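Local structure of carboxylesterase (Uncultured bacterium, 5GMX) at residues A[36-39]-A[44-47]; A[156-161]-A[318-323]; A[30-35]-A[55-60]. The protein hydrolyses carboxylic esters as a family VIII carboxylesterase of the beta-lactamase superfamily and also acts on oxyimino cephalosporins. All coordinates share one frame; numbering follows the deposited sequence.

Interaction 1 (A[36-39]-A[44-47])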
# COMPACT_ATOMS: atom_id res chain seq x y z
N PHE A 36 7.60 -6.04 -12.16
CA PHE A 36 6.91 -4.87 -12.66
C PHE A 36 5.64 -5.26 -13.41
O PHE A 36 5.63 -6.21 -14.20
CB PHE A 36 7.83 -4.05 -13.58
CG PHE A 36 7.15 -2.88 -14.22
CD1 PHE A 36 6.60 -2.99 -15.49
CD2 PHE A 36 7.02 -1.68 -13.54
CE1 PHE A 36 5.95 -1.92 -16.07
CE2 PHE A 36 6.38 -0.60 -14.12
CZ PHE A 36 5.85 -0.72 -15.39
N GLY A 37 4.57 -4.51 -13.20
CA GLY A 37 3.34 -4.71 -13.93
C GLY A 37 2.78 -3.40 -14.45
O GLY A 37 2.97 -2.33 -13.85
N LEU A 38 2.09 -3.48 -15.58
CA LEU A 38 1.41 -2.34 -16.16
C LEU A 38 0.10 -2.78 -16.79
O LEU A 38 0.06 -3.69 -17.63
CB LEU A 38 2.30 -1.63 -17.19
CG LEU A 38 1.72 -0.40 -17.91
CD1 LEU A 38 1.62 0.79 -16.99
CD2 LEU A 38 2.54 -0.03 -19.15
N ALA A 39 -0.99 -2.15 -16.35
CA ALA A 39 -2.31 -2.42 -16.89
C ALA A 39 -2.82 -1.20 -17.64
O ALA A 39 -2.66 -0.06 -17.19
CB ALA A 39 -3.28 -2.80 -15.78
N ILE A 44 -3.82 -6.38 -18.22
CA ILE A 44 -2.36 -6.39 -18.05
C ILE A 44 -1.66 -6.48 -19.41
O ILE A 44 -1.90 -7.41 -20.18
CB ILE A 44 -1.91 -7.57 -17.16
CG1 ILE A 44 -2.39 -7.37 -15.72
CG2 ILE A 44 -0.39 -7.74 -17.21
CD1 ILE A 44 -1.67 -6.23 -14.97
N VAL A 45 -0.79 -5.51 -19.70
CA VAL A 45 -0.11 -5.48 -20.99
C VAL A 45 1.41 -5.54 -20.83
O VAL A 45 2.14 -5.78 -21.80
CB VAL A 45 -0.50 -4.22 -21.80
CG1 VAL A 45 -1.99 -4.24 -22.13
CG2 VAL A 45 -0.12 -2.95 -21.05
N VAL A 46 1.88 -5.30 -19.62
CA VAL A 46 3.28 -5.53 -19.28
C VAL A 46 3.36 -6.34 -17.99
O VAL A 46 2.70 -6.02 -17.00
CB VAL A 46 4.09 -4.23 -19.12
CG1 VAL A 46 5.55 -4.55 -18.85
CG2 VAL A 46 3.96 -3.36 -20.35
N ASP A 47 4.16 -7.40 -18.01
CA ASP A 47 4.31 -8.30 -16.88
C ASP A 47 5.73 -8.86 -16.92
O ASP A 47 5.99 -9.84 -17.61
CB ASP A 47 3.25 -9.41 -16.94
CG ASP A 47 3.37 -10.42 -15.80
OD1 ASP A 47 4.16 -10.19 -14.86
OD2 ASP A 47 2.63 -11.44 -15.83
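L38 and V46 form the hydrogen-bonded antiparallel pair at the centre of this hairpin, with L38 N to V46 O at 3.0 Å and V46 N to L38 O at 3.1 Å. L38 O also takes V45 N at 2.9 Å, approached almost head-on to the carbonyl, whereas V46 N comes in the carbonyl plane on a lone pair. Two successive residues thus face L38, which makes a classic beta bulge, and V45 adopts the nearly helical psi (-15°) that such a bulge calls for. The tight side is the face carrying F36, L38 and V46. CB of L38 lies 3.7 Å from CB of V46, and V46 CG1, swung away from its backbone N (chi1 -177°), meets the F36 ring at its edge, 3.8 Å from CE1. F15 closes over L38 and V46, while V18 and F22 of helix 16-27 pack on F36. The other face is looser: A39 CB touches I44 CD1 at 3.9 Å, G37 brings no side chain, and I44 and D47 are partly exposed. Helix 272-283 borders it, with A276 and K277 against I44 and a salt bridge from D47 OD1 to R273. The extra residue of the bulge costs no backbone pairing at L38 O, which has two donors, so the strands accommodate the shifted register while apolar groups pack the face of F36, L38 and V46.

Interaction 2 (A[156-161]-A[318-323]). With PMS (phenylmethanesulfonic acid), chain C.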
# COMPACT_ATOMS: atom_id res chain seq x y z
N THR A 156 -6.86 18.89 12.52
CA THR A 156 -6.12 20.15 12.42
C THR A 156 -4.71 19.98 11.87
O THR A 156 -4.00 20.96 11.65
CB THR A 156 -6.00 20.85 13.80
OG1 THR A 156 -5.22 20.03 14.68
CG2 THR A 156 -7.37 21.05 14.42
N ALA A 157 -4.32 18.73 11.65
CA ALA A 157 -3.00 18.40 11.11
C ALA A 157 -3.03 16.98 10.59
O ALA A 157 -3.96 16.24 10.90
CB ALA A 157 -1.92 18.56 12.15
N ASN A 158 -2.03 16.61 9.80
CA ASN A 158 -1.85 15.22 9.41
C ASN A 158 -0.48 14.74 9.86
O ASN A 158 0.50 15.48 9.81
CB ASN A 158 -2.03 15.03 7.90
CG ASN A 158 -1.42 16.15 7.08
OD1 ASN A 158 -2.03 17.21 6.92
ND2 ASN A 158 -0.23 15.92 6.54
N GLY A 159 -0.45 13.52 10.38
CA GLY A 159 0.78 12.89 10.82
C GLY A 159 0.72 11.43 10.40
O GLY A 159 -0.07 10.67 10.94
N TYR A 160 1.55 11.06 9.45
CA TYR A 160 1.57 9.71 8.88
C TYR A 160 1.50 8.61 9.94
O TYR A 160 2.39 8.48 10.78
CB TYR A 160 2.84 9.55 8.05
CG TYR A 160 2.93 8.30 7.20
CD1 TYR A 160 1.91 7.93 6.34
CD2 TYR A 160 4.08 7.52 7.21
CE1 TYR A 160 2.02 6.81 5.54
CE2 TYR A 160 4.20 6.40 6.41
CZ TYR A 160 3.17 6.05 5.58
OH TYR A 160 3.30 4.94 4.79
N HIS A 161 0.43 7.83 9.91
CA HIS A 161 0.25 6.70 10.80
C HIS A 161 1.07 5.53 10.23
O HIS A 161 0.52 4.57 9.67
CB HIS A 161 -1.24 6.36 10.96
CG HIS A 161 -2.01 7.41 11.71
ND1 HIS A 161 -1.84 8.76 11.49
CD2 HIS A 161 -2.94 7.31 12.69
CE1 HIS A 161 -2.62 9.45 12.30
NE2 HIS A 161 -3.30 8.59 13.04
N MSE A 318 2.22 16.68 2.34
CA MSE A 318 1.56 15.52 1.78
C MSE A 318 0.16 15.92 1.37
O MSE A 318 -0.52 16.69 2.06
CB MSE A 318 1.52 14.37 2.77
CG MSE A 318 2.88 13.88 3.20
SE MSE A 318 3.80 13.05 1.67
CE MSE A 318 2.65 11.48 1.46
N ARG A 319 -0.25 15.39 0.21
CA ARG A 319 -1.58 15.57 -0.31
C ARG A 319 -2.38 14.28 -0.12
O ARG A 319 -2.30 13.36 -0.94
CB ARG A 319 -1.52 15.97 -1.79
CG ARG A 319 -2.85 16.40 -2.36
CD ARG A 319 -2.70 16.77 -3.81
NE ARG A 319 -4.00 16.89 -4.46
CZ ARG A 319 -4.25 16.53 -5.71
NH1 ARG A 319 -3.28 16.03 -6.47
NH2 ARG A 319 -5.47 16.69 -6.20
N TRP A 320 -3.13 14.22 0.97
CA TRP A 320 -3.84 13.02 1.38
C TRP A 320 -5.30 12.99 0.93
O TRP A 320 -6.05 13.99 1.10
CB TRP A 320 -3.80 12.86 2.91
CG TRP A 320 -2.46 12.56 3.51
CD1 TRP A 320 -1.75 13.37 4.36
CD2 TRP A 320 -1.68 11.37 3.35
NE1 TRP A 320 -0.58 12.77 4.72
CE2 TRP A 320 -0.51 11.54 4.12
CE3 TRP A 320 -1.86 10.18 2.63
CZ2 TRP A 320 0.49 10.56 4.19
CZ3 TRP A 320 -0.87 9.21 2.70
CH2 TRP A 320 0.29 9.41 3.47
N SER A 321 -5.69 11.84 0.40
CA SER A 321 -7.09 11.50 0.20
C SER A 321 -7.51 10.51 1.29
O SER A 321 -6.83 10.37 2.31
CB SER A 321 -7.32 10.91 -1.19
OG SER A 321 -6.66 9.67 -1.34
N ARG A 322 -8.60 9.79 1.06
CA ARG A 322 -9.05 8.81 2.05
C ARG A 322 -8.21 7.53 1.97
O ARG A 322 -8.72 6.46 1.64
CB ARG A 322 -10.53 8.48 1.87
CG ARG A 322 -11.47 9.59 2.33
CD ARG A 322 -11.86 10.53 1.21
NE ARG A 322 -12.73 11.58 1.72
CZ ARG A 322 -14.05 11.61 1.55
NH1 ARG A 322 -14.65 10.66 0.85
NH2 ARG A 322 -14.76 12.60 2.07
N GLY A 323 -6.92 7.66 2.25
CA GLY A 323 -6.03 6.52 2.31
C GLY A 323 -4.93 6.51 1.27
O GLY A 323 -3.91 5.86 1.46
C PMS C . 6.15 1.77 6.39
S PMS C . 6.09 2.54 4.79
C1 PMS C . 7.29 2.30 7.24
C2 PMS C . 8.53 1.67 7.23
C3 PMS C . 9.57 2.15 8.01
C4 PMS C . 9.38 3.26 8.82
C5 PMS C . 8.14 3.90 8.83
C6 PMS C . 7.10 3.41 8.05
O2S PMS C . 6.59 3.97 4.76
O1S PMS C . 7.05 1.89 3.83
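The irregular segment 156-161 passes strand 317-320 at a distance, N158 and M318 having the nearest CA atoms at 8.4 Å, so side chains alone bridge the gap. W320 receives both partners along its rim. At its pyrrole end, N158 ND2 lies in the indole plane 3.7 Å from NE1; the first torsion of N158 (chi1 40°) turns the amide toward W320, its plane 73° from the ring, and the contact is no hydrogen bond. ND2 instead donates to D311 OD2, and D311 OD1 takes the backbone N of Y160, so one carboxylate fixes two residues of the loop. At the benzene end of the indole, CH2 of W320 comes 3.6 Å from CD1 of Y160. These rings lie rim to rim, their planes 10° apart and the centroids separated by 5.8 Å, without stacking. CE of M318, a selenomethionine, lies 3.5 Å above one indole face of W320, displaced toward its rim. Y160 OH hydrogen-bonds to K74 NZ and reaches O2S of phenylmethanesulfonic acid at 3.4 Å, a weak contact. Y160 lines the ligand pocket with S71 and K74, consistent with the SxxK and tyrosine site of class C beta-lactamase relatives. Around the pair, C307 of strand 307-310, I325 of strand 325-326 and H341 of strand 339-342 close on W320, and the loop leads on to helix 165-175.

Interaction 3 (A[30-35]-A[55-60])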
# COMPACT_ATOMS: atom_id res chain seq x y z
N LYS A 30 21.62 -1.30 -10.13
CA LYS A 30 20.68 -0.78 -9.13
C LYS A 30 19.65 -1.80 -8.61
O LYS A 30 18.81 -1.46 -7.77
CB LYS A 30 19.93 0.44 -9.68
CG LYS A 30 20.77 1.70 -9.81
CD LYS A 30 19.88 2.89 -10.11
CE LYS A 30 20.59 4.21 -9.83
NZ LYS A 30 19.64 5.37 -9.84
N GLU A 31 19.71 -3.03 -9.10
CA GLU A 31 18.70 -4.02 -8.73
C GLU A 31 19.36 -5.34 -8.35
O GLU A 31 20.45 -5.66 -8.81
CB GLU A 31 17.74 -4.27 -9.91
CG GLU A 31 16.78 -3.14 -10.28
CD GLU A 31 15.56 -3.01 -9.39
OE1 GLU A 31 15.60 -3.43 -8.20
OE2 GLU A 31 14.53 -2.50 -9.89
N VAL A 32 18.68 -6.11 -7.51
CA VAL A 32 19.05 -7.50 -7.34
C VAL A 32 17.96 -8.33 -8.00
O VAL A 32 18.21 -9.01 -9.00
CB VAL A 32 19.23 -7.88 -5.88
CG1 VAL A 32 19.48 -9.38 -5.76
CG2 VAL A 32 20.39 -7.11 -5.29
N GLY A 33 16.75 -8.24 -7.46
CA GLY A 33 15.58 -8.85 -8.07
C GLY A 33 14.42 -7.87 -8.12
O GLY A 33 14.29 -7.01 -7.25
N ALA A 34 13.57 -7.99 -9.14
CA ALA A 34 12.47 -7.05 -9.27
C ALA A 34 11.34 -7.58 -10.14
O ALA A 34 11.54 -8.43 -11.02
CB ALA A 34 12.97 -5.72 -9.83
N SER A 35 10.16 -7.05 -9.90
CA SER A 35 8.98 -7.36 -10.69
C SER A 35 8.22 -6.07 -10.99
O SER A 35 8.20 -5.13 -10.18
CB SER A 35 8.08 -8.34 -9.95
OG SER A 35 7.57 -7.75 -8.77
N ALA A 55 20.60 -12.62 -1.89
CA ALA A 55 21.81 -11.80 -1.93
C ALA A 55 22.93 -12.50 -2.69
O ALA A 55 23.70 -11.85 -3.40
CB ALA A 55 22.25 -11.46 -0.51
N GLY A 56 23.01 -13.82 -2.54
CA GLY A 56 24.07 -14.60 -3.16
C GLY A 56 23.93 -14.81 -4.66
O GLY A 56 24.80 -15.43 -5.29
N ARG A 57 22.84 -14.30 -5.24
CA ARG A 57 22.56 -14.42 -6.68
C ARG A 57 22.56 -15.87 -7.14
O ARG A 57 23.02 -16.18 -8.24
CB ARG A 57 23.57 -13.63 -7.51
CG ARG A 57 23.98 -12.28 -6.93
CD ARG A 57 22.79 -11.36 -6.79
NE ARG A 57 23.19 -9.96 -6.61
CZ ARG A 57 23.37 -9.11 -7.61
NH1 ARG A 57 23.19 -9.51 -8.87
NH2 ARG A 57 23.72 -7.85 -7.36
N SER A 58 22.05 -16.77 -6.31
CA SER A 58 22.03 -18.18 -6.65
C SER A 58 20.62 -18.68 -6.98
O SER A 58 20.47 -19.77 -7.53
CB SER A 58 22.62 -19.00 -5.51
OG SER A 58 21.90 -18.76 -4.31
N ARG A 59 19.60 -17.89 -6.66
CA ARG A 59 18.23 -18.32 -6.93
C ARG A 59 17.52 -17.24 -7.73
O ARG A 59 17.21 -16.18 -7.21
CB ARG A 59 17.45 -18.58 -5.65
CG ARG A 59 17.98 -19.72 -4.79
CD ARG A 59 17.02 -20.05 -3.65
NE ARG A 59 16.77 -18.93 -2.74
CZ ARG A 59 17.57 -18.55 -1.75
NH1 ARG A 59 18.70 -19.21 -1.51
NH2 ARG A 59 17.23 -17.52 -0.98
N PRO A 60 17.24 -17.52 -9.02
CA PRO A 60 16.62 -16.51 -9.87
C PRO A 60 15.21 -16.14 -9.41
O PRO A 60 14.47 -16.99 -8.91
CB PRO A 60 16.61 -17.16 -11.26
CG PRO A 60 17.68 -18.22 -11.19
CD PRO A 60 17.65 -18.72 -9.78
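E31 holds its carboxylate in a salt bridge from OE1 to R375 NH1, directed away from the contact, while its backbone O faces R57 NH2 at 4.2 Å. That carbonyl distance is too long for a hydrogen bond, and the approach to the guanidinium is oblique. The real touch belongs to V32. Its CG1 lies over one face of the R57 guanidinium, 3.9 Å from NE and 4.0 Å from CD, while CG2 comes to 4.0 Å from NH2, so both methyl branches rest along the end of the arginine. R57 is bent at its second torsion (chi2 -61°), which folds the chain back toward V32 and lays the flat group across the valine. The backbones stay well apart, with CA of V32 and CA of A55 separated by 7.4 Å. On the other segment the chain turns through G56 to R57, which has left-handed helical backbone angles, and D54 holds the following bend by accepting from S58 OG and R59 N. V32 is buried, with L217, N364 and Q365 also packed on it, whereas R57 is exposed, so the guanidinium lies on V32 from the solvent side. The arrangement sits beside hairpin 33-40/43-51 of the beta-lactamase-fold sheet: V32 stands at the entry to strand 33-40, and the surface loop after strand 43-51 folds back to it.

In the fold
Interactions 1 and 3 share strand 33-40 and lie with centres about 20 Å apart: 30-35 leads directly into 36-39, and the hairpin pairing of interaction 1 comes between the two segments that interaction 3 brings together. Both reach the same antiparallel sheet, interaction 1 within it and interaction 3 where the loop after strand 43-51 returns to the start of strand 33-40. Interaction 2 comes later in the chain, on the opposite side of the chain's centre, with centres about 29 Å from interaction 1 and 34 Å from interaction 3. It uses the small sheet 307-310/317-320. Interactions 1 and 3 thus lie in the hairpin region away from the ligand, whereas interaction 2 includes Y160 of the pocket.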